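Local coordinates for protein glutathione S-transferase domain (Xanthobacter autotrophicus, PDB 4HZ2) that binds glutathione and probably catalyses its transfer to electrophilic substrates, at residues Glu87-Leu92 and Phe118-His123; Asn33-Ala38 and Ala182-Thr187; Ile91-Ala96 and Pro176-Leu181. All coordinates share one frame; numbering follows the deposited sequence. Where two conformers were deposited one is given.

How the contacts relate
All three contacts lie where the helices of the N-terminal, thioredoxin-like half meet the helical C-terminal half. Contacts 1 and 2 share one glutathione: contact 1 grips its gamma-glutamyl end, while contact 2 passes close to its sulfur. Their centres are about 9 Å apart, and the salt bridge from Lys-36 NZ to Glu-119 OE2, 2.7 Å long, ties them together. Contact 3 uses the later part of helix 88-96 and the start of helix 178-187, its centre about 10 Å from either of the others, with the side chain of Leu-92 about 8 Å from the glutathione. It also packs on contact 2, with Ala-182 CB 3.7 Å from Leu-92 CD1.

Contact 1: residues Glu87-Leu92 and Phe118-His123; sequences ESNAIL and FEQYSH. With GSH (glutathione), chain F; GSH (glutathione), chain C.
Asn-89 and Glu-119 make the direct polar link between the two helices: Asn-89 ND2 donates to Glu-119 OE1 over 2.8 Å, on the anti side. Gln-120 NE2 reaches the same OE1 at 2.9 Å from the opposite face of the carboxylate plane, on the syn side, so one buried oxygen holds two amides. Glu-119 OE2 forms a salt bridge with Lys-36. The first torsion of Gln-120 (chi1 -76°) brings its CG to 3.3 Å from Asn-89 ND2, and the bend at chi2 then turns the amide to the ligand.

The remaining bonds grip the gamma-glutamyl end of the chain F glutathione. Its amino N1 is held from both segments, by Glu-87 OE1 at 2.6 Å and Gln-120 OE1 at 2.8 Å. Ser-88 N gives carboxylate O11 a nearly straight bond of 2.8 Å (169°), and Ser-88 OG donates to O12 at 2.8 Å; Gln-120 NE2 adds a weak bond to O12. The chain C glutathione, held mainly by the second subunit, has N1 over one face of Tyr-121. An acidic residue followed by serine at this helix start is the classic gamma-glutamyl recognition element of the glutathione S-transferase G-site.

Contact 2: residues Asn33-Ala38 and Ala182-Thr187; sequences NCWKAA and ALFAYT. With GSH (glutathione), chain F.
Beside the glutathione sulfur, in the ligand pocket, Asn-33 meets Tyr-186 and joins helix 32-43 to the end of helix 178-187. The link is a hydrogen bond from the backbone, Asn-33 N to Tyr-186 OH, 3.0 Å long with an angle of 149° at the hydrogen. The amide of Asn-33 stands nearly upright to the phenol ring. Both residues approach the thiol without bonding to it: Tyr-186 OH lies 3.7 Å from SG2 of the glutathione. Asn-33 ND2 is equally near that sulfur and finds its own hydrogen-bond partner in Glu-124.

The place is the domain interface of the glutathione S-transferase fold, with the first helix of the thioredoxin-like half running against a helix of the all-helical half. Its apolar side is built by Trp-35, whose CG lies anti to the backbone N (chi1 173°), which carries the indole across to the other helix. There Trp-35 CE3 touches Ala-185 CB at 3.5 Å. Farther out, Trp-35 CH2 comes 3.5 Å from Phe-184 CD2, the two ring systems meeting obliquely with planes 35° apart, and Trp-35 NE1 bonds to the backbone oxygen of Asn-217.

Lys-36 runs extended beyond CG, and Lys-36 CG lies 3.7 Å from Ala-185 CB. Its CE passes 3.5 Å from Ala-182 O, and NZ then bonds Asn-33 OD1 at 2.9 Å, almost in line with the C=O bond. NZ also forms a salt bridge with Glu-119 and is hydrogen-bonded to Asn-89 and Ser-88 as well.

Contact 3: residues Ile91-Ala96 and Pro176-Leu181; sequences ILLHFA and PTIADL
Ile-178 is directed toward helix 88-96, where Leu-92 and Ala-96, one turn apart, face it, while Leu-93 reaches in with the end of its side chain. The two branches of the isoleucine divide the work. With chi1 at 58°, CG1 is tucked between the two backbone arms and CG2 is swung to the Ala-96 side, which spreads the branches over neighbouring partners. Ile-178 CD1 comes up to Leu-93 CD2 at 3.6 Å, the two chains crossing at about a right angle. On the other branch, Ile-178 CG2 presses on Ala-96 CB at 3.5 Å, a tight carbon pair. Between them, Leu-92 CB lies 4.0 Å from Ile-178 CD1.

Leu-92 also looks a turn onward. Its CD1 lies near the backbone oxygen of Ile-178, while its CD2 faces Leu-181 CD1 more loosely at 4.4 Å. Leu-93 and Ile-178 are backed by helix 107-137, through Leu-116 and Val-112 respectively.

Ile-178 is the first residue after the N-cap Thr-177. Ala-179 N donates to Thr-177 OG1 over 3.2 Å, and a second bond runs from Thr-177 N to Asp-180 OD2 over 2.9 Å, using that oxygen's anti lone pair; Asp-180 OD1 accepts from Trp-206 and Leu-171. Thr-177 and Asp-180 form a capping box, the N-capping box known from the glutathione S-transferase fold, at the start of helix 178-187, which packs here on helix 88-96 of the N-terminal half.

Contact 1: residues Glu87-Leu92 and Phe118-His123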
loop_
_atom_site.group_PDB
_atom_site.type_symbol
_atom_site.label_atom_id
_atom_site.label_comp_id
_atom_site.label_asym_id
_atom_site.label_seq_id
_atom_site.Cartn_x
_atom_site.Cartn_y
_atom_site.Cartn_z
ATOM N N GLU B 87 2.874 -7.862 6.486
ATOM C CA GLU B 87 2.496 -7.147 5.246
ATOM C C GLU B 87 2.750 -8.009 4.015
ATOM O O GLU B 87 3.892 -8.188 3.569
ATOM C CB GLU B 87 3.168 -5.765 5.104
ATOM C CG GLU B 87 2.668 -4.760 6.127
ATOM C CD GLU B 87 1.187 -4.473 5.926
ATOM O OE1 GLU B 87 0.754 -4.412 4.735
ATOM O OE2 GLU B 87 0.460 -4.306 6.932
ATOM N N SER B 88 1.678 -8.520 3.430
ATOM C CA SER B 88 1.824 -9.482 2.344
ATOM C C SER B 88 2.727 -8.999 1.216
ATOM O O SER B 88 3.461 -9.796 0.650
ATOM C CB SER B 88 0.456 -9.941 1.808
ATOM O OG SER B 88 -0.236 -8.859 1.221
ATOM N N ASN B 89 2.636 -7.720 0.835
ATOM C CA ASN B 89 3.452 -7.270 -0.279
ATOM C C ASN B 89 4.934 -7.098 0.123
ATOM O O ASN B 89 5.853 -7.236 -0.724
ATOM C CB ASN B 89 2.886 -5.999 -0.905
ATOM C CG ASN B 89 1.592 -6.251 -1.714
ATOM O OD1 ASN B 89 1.123 -7.377 -1.845
ATOM N ND2 ASN B 89 1.042 -5.185 -2.271
ATOM N N ALA B 90 5.174 -6.802 1.404
ATOM C CA ALA B 90 6.558 -6.799 1.951
ATOM C C ALA B 90 7.092 -8.218 2.003
ATOM O O ALA B 90 8.271 -8.442 1.741
ATOM C CB ALA B 90 6.598 -6.165 3.352
ATOM N N ILE B 91 6.231 -9.185 2.309
ATOM C CA ILE B 91 6.651 -10.610 2.292
ATOM C C ILE B 91 7.009 -11.042 0.855
ATOM O O ILE B 91 7.993 -11.747 0.608
ATOM C CB ILE B 91 5.559 -11.503 2.897
ATOM C CG1 ILE B 91 5.467 -11.225 4.403
ATOM C CG2 ILE B 91 5.830 -12.997 2.642
ATOM C CD1 ILE B 91 4.168 -11.668 5.053
ATOM N N LEU B 92 6.231 -10.583 -0.132
ATOM C CA LEU B 92 6.585 -10.873 -1.515
ATOM C C LEU B 92 7.953 -10.297 -1.855
ATOM O O LEU B 92 8.774 -10.972 -2.460
ATOM C CB LEU B 92 5.570 -10.258 -2.492
ATOM C CG LEU B 92 4.174 -10.917 -2.658
ATOM C CD1 LEU B 92 3.193 -10.071 -3.499
ATOM C CD2 LEU B 92 4.292 -12.383 -3.163
ATOM N N PHE B 118 -0.397 0.377 -5.890
ATOM C CA PHE B 118 -1.718 0.366 -6.522
ATOM C C PHE B 118 -2.588 -0.744 -5.955
ATOM O O PHE B 118 -3.771 -0.535 -5.615
ATOM C CB PHE B 118 -1.604 0.256 -8.057
ATOM C CG PHE B 118 -2.891 -0.110 -8.746
ATOM C CD1 PHE B 118 -3.819 0.876 -9.101
ATOM C CD2 PHE B 118 -3.148 -1.440 -9.112
ATOM C CE1 PHE B 118 -4.991 0.520 -9.767
ATOM C CE2 PHE B 118 -4.315 -1.795 -9.775
ATOM C CZ PHE B 118 -5.228 -0.801 -10.126
ATOM N N GLU B 119 -2.009 -1.938 -5.831
ATOM C CA GLU B 119 -2.778 -3.047 -5.306
ATOM C C GLU B 119 -3.323 -2.732 -3.894
ATOM O O GLU B 119 -4.490 -2.999 -3.571
ATOM C CB GLU B 119 -1.963 -4.357 -5.322
ATOM C CG GLU B 119 -2.803 -5.551 -4.972
ATOM C CD GLU B 119 -2.636 -6.011 -3.506
ATOM O OE1 GLU B 119 -1.726 -5.525 -2.808
ATOM O OE2 GLU B 119 -3.431 -6.864 -3.044
ATOM N N GLN B 120 -2.480 -2.204 -3.030
ATOM C CA GLN B 120 -2.895 -2.013 -1.646
ATOM C C GLN B 120 -3.856 -0.837 -1.474
ATOM O O GLN B 120 -4.677 -0.827 -0.561
ATOM C CB GLN B 120 -1.652 -1.830 -0.764
ATOM C CG GLN B 120 -0.942 -3.151 -0.499
ATOM C CD GLN B 120 -1.651 -4.040 0.479
ATOM O OE1 GLN B 120 -1.843 -3.653 1.637
ATOM N NE2 GLN B 120 -2.034 -5.264 0.034
ATOM N N TYR B 121 -3.727 0.162 -2.339
ATOM C CA TYR B 121 -4.485 1.389 -2.160
ATOM C C TYR B 121 -5.773 1.424 -2.996
ATOM O O TYR B 121 -6.800 1.940 -2.546
ATOM C CB TYR B 121 -3.622 2.616 -2.543
ATOM C CG TYR B 121 -4.198 3.874 -1.952
ATOM C CD1 TYR B 121 -5.044 4.710 -2.692
ATOM C CD2 TYR B 121 -3.964 4.190 -0.609
ATOM C CE1 TYR B 121 -5.596 5.841 -2.112
ATOM C CE2 TYR B 121 -4.514 5.307 -0.019
ATOM C CZ TYR B 121 -5.327 6.140 -0.769
ATOM O OH TYR B 121 -5.870 7.251 -0.141
ATOM N N SER B 122 -5.701 0.875 -4.208
ATOM C CA SER B 122 -6.756 1.085 -5.213
ATOM C C SER B 122 -7.491 -0.190 -5.623
ATOM O O SER B 122 -8.503 -0.118 -6.332
ATOM C CB SER B 122 -6.164 1.738 -6.474
ATOM O OG SER B 122 -5.654 3.031 -6.191
ATOM N N HIS B 123 -7.008 -1.358 -5.202
ATOM C CA HIS B 123 -7.563 -2.609 -5.711
ATOM C C HIS B 123 -8.044 -3.485 -4.564
ATOM O O HIS B 123 -9.246 -3.779 -4.455
ATOM C CB HIS B 123 -6.492 -3.288 -6.571
ATOM C CG HIS B 123 -6.869 -4.612 -7.171
ATOM N ND1 HIS B 123 -6.824 -5.808 -6.462
ATOM C CD2 HIS B 123 -7.199 -4.947 -8.450
ATOM C CE1 HIS B 123 -7.142 -6.806 -7.274
ATOM N NE2 HIS B 123 -7.355 -6.311 -8.490
HETATM N N1 GSH F . -1.836 -4.568 4.299
HETATM C CA1 GSH F . -2.092 -5.951 4.836
HETATM C C1 GSH F . -1.410 -7.002 3.990
HETATM O O11 GSH F . -0.843 -7.973 4.565
HETATM O O12 GSH F . -1.445 -6.884 2.721
HETATM C CB1 GSH F . -3.583 -6.266 4.911
HETATM C CG1 GSH F . -3.753 -7.665 5.467
HETATM C CD1 GSH F . -5.161 -7.916 5.960
HETATM O OE1 GSH F . -6.061 -7.108 5.720
HETATM N N2 GSH F . -5.339 -9.065 6.638
HETATM C CA2 GSH F . -6.660 -9.469 7.120
HETATM C C2 GSH F . -6.690 -9.511 8.625
HETATM O O2 GSH F . -5.723 -9.974 9.265
HETATM C CB2 GSH F . -7.102 -10.773 6.397
HETATM S SG2 GSH F . -6.987 -10.757 4.552
HETATM N N3 GSH F . -7.779 -9.031 9.238
HETATM C CA3 GSH F . -7.697 -8.222 10.452
HETATM C C3 GSH F . -8.275 -8.868 11.693
HETATM O O31 GSH F . -8.108 -8.295 12.797
HETATM O O32 GSH F . -8.899 -9.946 11.577
HETATM N N1 GSH C . -1.493 5.571 -3.544
HETATM C CA1 GSH C . -1.406 6.965 -4.060
HETATM C C1 GSH C . -0.061 7.548 -3.733
HETATM O O11 GSH C . 0.393 7.299 -2.597
HETATM O O12 GSH C . 0.571 8.221 -4.565
HETATM C CB1 GSH C . -2.536 7.834 -3.493
HETATM C CG1 GSH C . -2.462 9.229 -4.116
HETATM C CD1 GSH C . -3.790 9.979 -4.026
HETATM O OE1 GSH C . -4.699 9.565 -3.338
HETATM N N2 GSH C . -3.914 11.110 -4.727
HETATM C CA2 GSH C . -5.182 11.820 -4.799
HETATM C C2 GSH C . -5.644 12.017 -6.207
HETATM O O2 GSH C . -4.840 12.399 -7.017
HETATM C CB2 GSH C . -5.054 13.166 -4.098
HETATM S SG2 GSH C . -6.636 14.066 -3.958
HETATM N N3 GSH C . -6.927 11.783 -6.521
HETATM C CA3 GSH C . -7.446 12.453 -7.705
HETATM C C3 GSH C . -8.443 11.675 -8.506
HETATM O O31 GSH C . -8.931 12.215 -9.529
HETATM O O32 GSH C . -8.734 10.527 -8.122
#

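Contact 2: residues Asn33-Ala38 and Ala182-Thr187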
loop_
_atom_site.group_PDB
_atom_site.type_symbol
_atom_site.label_atom_id
_atom_site.label_comp_id
_atom_site.label_asym_id
_atom_site.label_seq_id
_atom_site.Cartn_x
_atom_site.Cartn_y
_atom_site.Cartn_z
ATOM N N ASN B 33 -4.420 -12.327 0.604
ATOM C CA ASN B 33 -3.154 -11.786 1.155
ATOM C C ASN B 33 -2.282 -12.905 1.716
ATOM O O ASN B 33 -1.056 -12.877 1.552
ATOM C CB ASN B 33 -3.400 -10.689 2.193
ATOM C CG ASN B 33 -3.952 -9.419 1.558
ATOM O OD1 ASN B 33 -3.479 -8.988 0.498
ATOM N ND2 ASN B 33 -4.980 -8.825 2.182
ATOM N N CYS B 34 -2.912 -13.901 2.334
ATOM C CA CYS B 34 -2.172 -15.042 2.872
ATOM C C CYS B 34 -1.682 -15.940 1.741
ATOM O O CYS B 34 -0.565 -16.463 1.811
ATOM C CB CYS B 34 -3.062 -15.810 3.856
ATOM S SG CYS B 34 -3.430 -14.776 5.322
ATOM N N TRP B 35 -2.492 -16.088 0.686
ATOM C CA TRP B 35 -2.059 -16.802 -0.503
ATOM C C TRP B 35 -0.733 -16.217 -1.057
ATOM O O TRP B 35 0.137 -16.979 -1.519
ATOM C CB TRP B 35 -3.173 -16.817 -1.577
ATOM C CG TRP B 35 -2.761 -17.374 -2.894
ATOM C CD1 TRP B 35 -2.919 -18.671 -3.343
ATOM C CD2 TRP B 35 -2.131 -16.654 -3.966
ATOM N NE1 TRP B 35 -2.405 -18.795 -4.619
ATOM C CE2 TRP B 35 -1.927 -17.569 -5.026
ATOM C CE3 TRP B 35 -1.701 -15.324 -4.126
ATOM C CZ2 TRP B 35 -1.324 -17.195 -6.231
ATOM C CZ3 TRP B 35 -1.100 -14.952 -5.329
ATOM C CH2 TRP B 35 -0.923 -15.887 -6.366
ATOM N N LYS B 36 -0.586 -14.880 -1.052
ATOM C CA LYS B 36 0.645 -14.256 -1.578
ATOM C C LYS B 36 1.859 -14.842 -0.864
ATOM O O LYS B 36 2.873 -15.166 -1.497
ATOM C CB LYS B 36 0.682 -12.738 -1.368
ATOM C CG LYS B 36 -0.393 -11.969 -2.159
ATOM C CD LYS B 36 -0.505 -10.544 -1.644
ATOM C CE LYS B 36 -1.622 -9.728 -2.264
ATOM N NZ LYS B 36 -1.679 -8.372 -1.638
ATOM N N ALA B 37 1.747 -14.928 0.462
ATOM C CA ALA B 37 2.873 -15.384 1.273
ATOM C C ALA B 37 3.167 -16.857 0.974
ATOM O O ALA B 37 4.326 -17.221 0.716
ATOM C CB ALA B 37 2.630 -15.184 2.779
ATOM N N ALA B 38 2.144 -17.713 1.019
ATOM C CA ALA B 38 2.363 -19.133 0.735
ATOM C C ALA B 38 2.922 -19.324 -0.681
ATOM O O ALA B 38 3.840 -20.149 -0.909
ATOM C CB ALA B 38 1.089 -19.946 0.932
ATOM N N ALA B 182 0.884 -10.273 -6.852
ATOM C CA ALA B 182 0.149 -9.433 -5.925
ATOM C C ALA B 182 -1.269 -9.143 -6.424
ATOM O O ALA B 182 -2.208 -9.150 -5.635
ATOM C CB ALA B 182 0.874 -8.124 -5.615
ATOM N N LEU B 183 -1.417 -8.881 -7.727
ATOM C CA LEU B 183 -2.745 -8.556 -8.279
ATOM C C LEU B 183 -3.540 -9.813 -8.647
ATOM O O LEU B 183 -4.782 -9.773 -8.720
ATOM C CB LEU B 183 -2.638 -7.565 -9.447
ATOM C CG LEU B 183 -2.392 -6.130 -8.915
ATOM C CD1 LEU B 183 -1.583 -5.267 -9.867
ATOM C CD2 LEU B 183 -3.682 -5.433 -8.490
ATOM N N PHE B 184 -2.842 -10.933 -8.843
ATOM C CA PHE B 184 -3.519 -12.190 -9.138
ATOM C C PHE B 184 -4.259 -12.708 -7.900
ATOM O O PHE B 184 -5.343 -13.299 -8.008
ATOM C CB PHE B 184 -2.520 -13.215 -9.650
ATOM C CG PHE B 184 -3.115 -14.551 -10.003
ATOM C CD1 PHE B 184 -3.535 -14.813 -11.305
ATOM C CD2 PHE B 184 -3.227 -15.577 -9.033
ATOM C CE1 PHE B 184 -4.026 -16.059 -11.648
ATOM C CE2 PHE B 184 -3.724 -16.821 -9.382
ATOM C CZ PHE B 184 -4.138 -17.054 -10.689
ATOM N N ALA B 185 -3.673 -12.462 -6.721
ATOM C CA ALA B 185 -4.160 -13.020 -5.457
ATOM C C ALA B 185 -5.682 -12.922 -5.336
ATOM O O ALA B 185 -6.349 -13.921 -5.089
ATOM C CB ALA B 185 -3.465 -12.322 -4.279
ATOM N N TYR B 186 -6.231 -11.714 -5.470
ATOM C CA TYR B 186 -7.688 -11.560 -5.433
ATOM C C TYR B 186 -8.350 -11.531 -6.801
ATOM O O TYR B 186 -9.509 -11.928 -6.930
ATOM C CB TYR B 186 -8.084 -10.315 -4.625
ATOM C CG TYR B 186 -7.815 -10.514 -3.152
ATOM C CD1 TYR B 186 -8.687 -11.257 -2.354
ATOM C CD2 TYR B 186 -6.685 -9.972 -2.566
ATOM C CE1 TYR B 186 -8.460 -11.425 -0.995
ATOM C CE2 TYR B 186 -6.440 -10.145 -1.216
ATOM C CZ TYR B 186 -7.327 -10.879 -0.444
ATOM O OH TYR B 186 -7.078 -11.054 0.901
ATOM N N THR B 187 -7.630 -11.065 -7.825
ATOM C CA THR B 187 -8.278 -10.919 -9.141
ATOM C C THR B 187 -8.713 -12.275 -9.665
ATOM O O THR B 187 -9.772 -12.377 -10.325
ATOM C CB THR B 187 -7.391 -10.182 -10.171
ATOM O OG1 THR B 187 -6.983 -8.920 -9.622
ATOM C CG2 THR B 187 -8.172 -9.894 -11.461
HETATM N N1 GSH F . -1.836 -4.568 4.299
HETATM C CA1 GSH F . -2.092 -5.951 4.836
HETATM C C1 GSH F . -1.410 -7.002 3.990
HETATM O O11 GSH F . -0.843 -7.973 4.565
HETATM O O12 GSH F . -1.445 -6.884 2.721
HETATM C CB1 GSH F . -3.583 -6.266 4.911
HETATM C CG1 GSH F . -3.753 -7.665 5.467
HETATM C CD1 GSH F . -5.161 -7.916 5.960
HETATM O OE1 GSH F . -6.061 -7.108 5.720
HETATM N N2 GSH F . -5.339 -9.065 6.638
HETATM C CA2 GSH F . -6.660 -9.469 7.120
HETATM C C2 GSH F . -6.690 -9.511 8.625
HETATM O O2 GSH F . -5.723 -9.974 9.265
HETATM C CB2 GSH F . -7.102 -10.773 6.397
HETATM S SG2 GSH F . -6.987 -10.757 4.552
HETATM N N3 GSH F . -7.779 -9.031 9.238
HETATM C CA3 GSH F . -7.697 -8.222 10.452
HETATM C C3 GSH F . -8.275 -8.868 11.693
HETATM O O31 GSH F . -8.108 -8.295 12.797
HETATM O O32 GSH F . -8.899 -9.946 11.577
#

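Contact 3: residues Ile91-Ala96 and Pro176-Leu181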
loop_
_atom_site.group_PDB
_atom_site.type_symbol
_atom_site.label_atom_id
_atom_site.label_comp_id
_atom_site.label_asym_id
_atom_site.label_seq_id
_atom_site.Cartn_x
_atom_site.Cartn_y
_atom_site.Cartn_z
ATOM N N ILE B 91 6.231 -9.185 2.309
ATOM C CA ILE B 91 6.651 -10.610 2.292
ATOM C C ILE B 91 7.009 -11.042 0.855
ATOM O O ILE B 91 7.993 -11.747 0.608
ATOM C CB ILE B 91 5.559 -11.503 2.897
ATOM C CG1 ILE B 91 5.467 -11.225 4.403
ATOM C CG2 ILE B 91 5.830 -12.997 2.642
ATOM C CD1 ILE B 91 4.168 -11.668 5.053
ATOM N N LEU B 92 6.231 -10.583 -0.132
ATOM C CA LEU B 92 6.585 -10.873 -1.515
ATOM C C LEU B 92 7.953 -10.297 -1.855
ATOM O O LEU B 92 8.774 -10.972 -2.460
ATOM C CB LEU B 92 5.570 -10.258 -2.492
ATOM C CG LEU B 92 4.174 -10.917 -2.658
ATOM C CD1 LEU B 92 3.193 -10.071 -3.499
ATOM C CD2 LEU B 92 4.292 -12.383 -3.163
ATOM N N LEU B 93 8.190 -9.044 -1.484
ATOM C CA LEU B 93 9.481 -8.402 -1.740
ATOM C C LEU B 93 10.619 -9.091 -1.011
ATOM O O LEU B 93 11.728 -9.137 -1.512
ATOM C CB LEU B 93 9.431 -6.914 -1.355
ATOM C CG LEU B 93 8.645 -6.006 -2.310
ATOM C CD1 LEU B 93 8.284 -4.707 -1.585
ATOM C CD2 LEU B 93 9.514 -5.732 -3.539
ATOM N N HIS B 94 10.344 -9.629 0.165
ATOM C CA HIS B 94 11.444 -10.156 0.973
ATOM C C HIS B 94 11.980 -11.458 0.374
ATOM O O HIS B 94 13.217 -11.663 0.237
ATOM C CB HIS B 94 10.939 -10.431 2.402
ATOM C CG HIS B 94 11.986 -11.010 3.293
ATOM N ND1 HIS B 94 12.895 -10.221 3.966
ATOM C CD2 HIS B 94 12.296 -12.300 3.596
ATOM C CE1 HIS B 94 13.705 -11.001 4.675
ATOM N NE2 HIS B 94 13.378 -12.265 4.453
ATOM N N PHE B 95 11.051 -12.368 0.076
ATOM C CA PHE B 95 11.420 -13.676 -0.485
ATOM C C PHE B 95 11.728 -13.703 -1.976
ATOM O O PHE B 95 12.412 -14.607 -2.442
ATOM C CB PHE B 95 10.380 -14.727 -0.117
ATOM C CG PHE B 95 10.345 -15.000 1.357
ATOM C CD1 PHE B 95 9.373 -14.401 2.152
ATOM C CD2 PHE B 95 11.342 -15.779 1.962
ATOM C CE1 PHE B 95 9.347 -14.597 3.514
ATOM C CE2 PHE B 95 11.324 -15.986 3.344
ATOM C CZ PHE B 95 10.300 -15.410 4.118
ATOM N N ALA B 96 11.232 -12.722 -2.740
ATOM C CA ALA B 96 11.512 -12.720 -4.162
ATOM C C ALA B 96 12.866 -12.107 -4.486
ATOM O O ALA B 96 13.387 -12.281 -5.590
ATOM C CB ALA B 96 10.411 -12.011 -4.898
ATOM N N PRO B 176 6.773 -12.552 -15.970
ATOM C CA PRO B 176 6.047 -12.470 -14.689
ATOM C C PRO B 176 6.940 -12.007 -13.528
ATOM O O PRO B 176 8.144 -12.346 -13.476
ATOM C CB PRO B 176 5.605 -13.925 -14.434
ATOM C CG PRO B 176 6.513 -14.766 -15.269
ATOM C CD PRO B 176 6.956 -13.937 -16.448
ATOM N N THR B 177 6.340 -11.268 -12.597
ATOM C CA THR B 177 7.051 -10.768 -11.421
ATOM C C THR B 177 6.099 -10.831 -10.243
ATOM O O THR B 177 4.919 -11.209 -10.403
ATOM C CB THR B 177 7.523 -9.297 -11.589
ATOM O OG1 THR B 177 6.368 -8.459 -11.780
ATOM C CG2 THR B 177 8.521 -9.132 -12.767
ATOM N N ILE B 178 6.564 -10.428 -9.052
ATOM C CA ILE B 178 5.644 -10.352 -7.908
ATOM C C ILE B 178 4.523 -9.327 -8.118
ATOM O O ILE B 178 3.519 -9.364 -7.398
ATOM C CB ILE B 178 6.367 -10.051 -6.580
ATOM C CG1 ILE B 178 7.144 -8.738 -6.640
ATOM C CG2 ILE B 178 7.270 -11.222 -6.204
ATOM C CD1 ILE B 178 7.628 -8.261 -5.269
ATOM N N ALA B 179 4.677 -8.404 -9.070
ATOM C CA ALA B 179 3.531 -7.532 -9.363
ATOM C C ALA B 179 2.352 -8.377 -9.866
ATOM O O ALA B 179 1.212 -8.188 -9.413
ATOM C CB ALA B 179 3.915 -6.476 -10.373
ATOM N N ASP B 180 2.613 -9.324 -10.782
ATOM C CA ASP B 180 1.530 -10.200 -11.242
ATOM C C ASP B 180 0.960 -11.010 -10.080
ATOM O O ASP B 180 -0.249 -11.170 -9.956
ATOM C CB ASP B 180 1.957 -11.118 -12.388
ATOM C CG ASP B 180 2.579 -10.354 -13.530
ATOM O OD1 ASP B 180 1.842 -9.748 -14.368
ATOM O OD2 ASP B 180 3.819 -10.269 -13.572
ATOM N N LEU B 181 1.832 -11.570 -9.232
ATOM C CA LEU B 181 1.348 -12.347 -8.088
ATOM C C LEU B 181 0.444 -11.500 -7.170
ATOM O O LEU B 181 -0.633 -11.958 -6.776
ATOM C CB LEU B 181 2.516 -12.935 -7.270
ATOM C CG LEU B 181 3.465 -13.917 -7.968
ATOM C CD1 LEU B 181 4.513 -14.494 -7.002
ATOM C CD2 LEU B 181 2.662 -15.045 -8.623
#